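Long-range contact in anti-sigma-E factor RseA (PDB 1OR7), which holds the extracytoplasmic-function sigma factor sigma-E inactive by binding it through its cytoplasmic N-terminal domain until regulated proteolysis releases it: residues 8-13 and 35-40. Numbering follows the deposited sequence.
Sequences ALMDGE and SYHLIR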
loop_
_atom_site.group_PDB
_atom_site.type_symbol
_atom_site.label_atom_id
_atom_site.label_comp_id
_atom_site.label_asym_id
_atom_site.label_seq_id
_atom_site.Cartn_x
_atom_site.Cartn_y
_atom_site.Cartn_z
ATOM N N ALA B 8 6.119 14.458 -4.506
ATOM C CA ALA B 8 5.962 15.276 -3.299
ATOM C C ALA B 8 4.659 14.976 -2.549
ATOM O O ALA B 8 4.636 14.876 -1.304
ATOM C CB ALA B 8 6.088 16.779 -3.628
ATOM N N LEU B 9 3.571 14.814 -3.300
ATOM C CA LEU B 9 2.275 14.510 -2.706
ATOM C C LEU B 9 2.284 13.210 -1.865
ATOM O O LEU B 9 1.811 13.171 -0.742
ATOM C CB LEU B 9 1.270 14.369 -3.832
ATOM C CG LEU B 9 -0.188 14.216 -3.460
ATOM C CD1 LEU B 9 -0.707 15.523 -2.923
ATOM C CD2 LEU B 9 -0.960 13.789 -4.707
ATOM N N MET B 10 2.854 12.151 -2.390
ATOM C CA MET B 10 2.849 10.888 -1.656
ATOM C C MET B 10 3.710 10.969 -0.385
ATOM O O MET B 10 3.611 10.110 0.483
ATOM C CB MET B 10 3.353 9.778 -2.523
ATOM C CG MET B 10 4.827 9.669 -2.400
ATOM S SD MET B 10 5.345 8.263 -3.497
ATOM C CE MET B 10 5.146 6.646 -2.298
ATOM N N ASP B 11 4.523 12.013 -0.276
ATOM C CA ASP B 11 5.349 12.224 0.903
ATOM C C ASP B 11 4.727 13.226 1.887
ATOM O O ASP B 11 5.342 13.592 2.895
ATOM C CB ASP B 11 6.704 12.766 0.485
ATOM C CG ASP B 11 7.631 11.704 -0.074
ATOM O OD1 ASP B 11 7.533 10.512 0.335
ATOM O OD2 ASP B 11 8.518 12.002 -0.906
ATOM N N GLY B 12 3.550 13.713 1.560
ATOM C CA GLY B 12 2.853 14.650 2.417
ATOM C C GLY B 12 3.457 16.022 2.343
ATOM O O GLY B 12 3.171 16.877 3.175
ATOM N N GLU B 13 4.285 16.241 1.337
ATOM C CA GLU B 13 5.026 17.472 1.269
ATOM C C GLU B 13 4.272 18.542 0.492
ATOM O O GLU B 13 4.686 19.675 0.489
ATOM C CB GLU B 13 6.416 17.227 0.703
ATOM C CG GLU B 13 7.282 16.372 1.630
ATOM C CD GLU B 13 7.888 17.148 2.806
ATOM O OE1 GLU B 13 7.917 18.378 2.755
ATOM O OE2 GLU B 13 8.331 16.515 3.788
ATOM N N SER B 35 2.839 2.584 -8.641
ATOM C CA SER B 35 4.227 2.123 -8.701
ATOM C C SER B 35 5.086 2.638 -7.549
ATOM O O SER B 35 5.812 1.871 -6.938
ATOM C CB SER B 35 4.880 2.520 -10.020
ATOM O OG SER B 35 4.318 1.739 -11.002
ATOM N N TYR B 36 4.986 3.928 -7.257
ATOM C CA TYR B 36 5.790 4.532 -6.184
ATOM C C TYR B 36 5.428 3.975 -4.802
ATOM O O TYR B 36 6.298 3.820 -3.956
ATOM C CB TYR B 36 5.683 6.076 -6.168
ATOM C CG TYR B 36 6.356 6.818 -7.318
ATOM C CD1 TYR B 36 7.059 6.151 -8.321
ATOM C CD2 TYR B 36 6.247 8.206 -7.428
ATOM C CE1 TYR B 36 7.649 6.852 -9.390
ATOM C CE2 TYR B 36 6.844 8.908 -8.489
ATOM C CZ TYR B 36 7.539 8.225 -9.448
ATOM O OH TYR B 36 8.122 8.937 -10.469
ATOM N N HIS B 37 4.154 3.695 -4.573
ATOM C CA HIS B 37 3.743 3.089 -3.328
ATOM C C HIS B 37 4.243 1.614 -3.266
ATOM O O HIS B 37 4.677 1.179 -2.209
ATOM C CB HIS B 37 2.240 3.248 -3.085
ATOM C CG HIS B 37 1.853 4.616 -2.595
ATOM N ND1 HIS B 37 1.517 5.647 -3.445
ATOM C CD2 HIS B 37 1.736 5.116 -1.338
ATOM C CE1 HIS B 37 1.231 6.725 -2.733
ATOM N NE2 HIS B 37 1.351 6.430 -1.453
ATOM N N LEU B 38 4.305 0.903 -4.393
ATOM C CA LEU B 38 4.865 -0.462 -4.388
ATOM C C LEU B 38 6.346 -0.396 -3.967
ATOM O O LEU B 38 6.798 -1.154 -3.093
ATOM C CB LEU B 38 4.708 -1.142 -5.744
ATOM C CG LEU B 38 5.290 -2.565 -5.895
ATOM C CD1 LEU B 38 4.680 -3.515 -4.899
ATOM C CD2 LEU B 38 5.050 -3.064 -7.284
ATOM N N ILE B 39 7.085 0.551 -4.545
ATOM C CA ILE B 39 8.485 0.766 -4.170
ATOM C C ILE B 39 8.614 1.069 -2.690
ATOM O O ILE B 39 9.472 0.488 -2.032
ATOM C CB ILE B 39 9.104 1.880 -5.018
ATOM C CG1 ILE B 39 9.308 1.361 -6.436
ATOM C CG2 ILE B 39 10.449 2.330 -4.474
ATOM C CD1 ILE B 39 9.520 2.440 -7.464
ATOM N N ARG B 40 7.780 1.967 -2.160
ATOM C CA ARG B 40 7.795 2.249 -0.727
ATOM C C ARG B 40 7.559 0.971 0.099
ATOM O O ARG B 40 8.275 0.699 1.089
ATOM C CB ARG B 40 6.738 3.290 -0.369
ATOM C CG ARG B 40 6.374 3.388 1.103
ATOM C CD ARG B 40 5.403 4.527 1.433
ATOM N NE ARG B 40 6.051 5.785 1.137
ATOM C CZ ARG B 40 5.482 6.944 1.109
ATOM N NH1 ARG B 40 4.188 7.089 1.379
ATOM N NH2 ARG B 40 6.233 8.000 0.849
#
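D11 OD1 forms a salt bridge with R40 NH2, 2.9 Å away, and further salt bridges with basic groups of the other protein chain, where an aromatic side chain hydrogen-bonds D11 OD2. Aspartate suits the place because its two oxygens can share these partners. The carboxylate and guanidinium planes stand 29° apart. R40 NH1 donates to the backbone oxygen M10 O at 3.2 Å, and R40 NH2 adds a weak second bond. A carbonyl at a helix C-terminus probably welcomes a positive charge, and the planar guanidinium takes both M10 O and D11 OD1 at its edge.

M10 and R40 meet tip to tip. The methyl M10 CE rests over one guanidinium face, 3.4 Å from R40 CZ, and almost squarely above the H37 ring, 3.7 Å from its centroid, as a CH-pi contact. Methionine's slim chain, bent at chi3 (-87°), brings CE into the corner between these planes. H37 offers a flat face, its rotation helped by ND1 bonding to W33 O. M10 SD lies 3.5 Å from Y36 CB and at the ring edge, a Met-aromatic contact; Y36 OH and R40 NE both pair with acidic groups of the other chain.

G12, at positive phi, leaves helical angles in a Schellman motif (E13 N to A8 O, G12 N to L9 O). The contact joins this helix end to helix 27-44 within RseA's helical N-terminal anti-sigma domain.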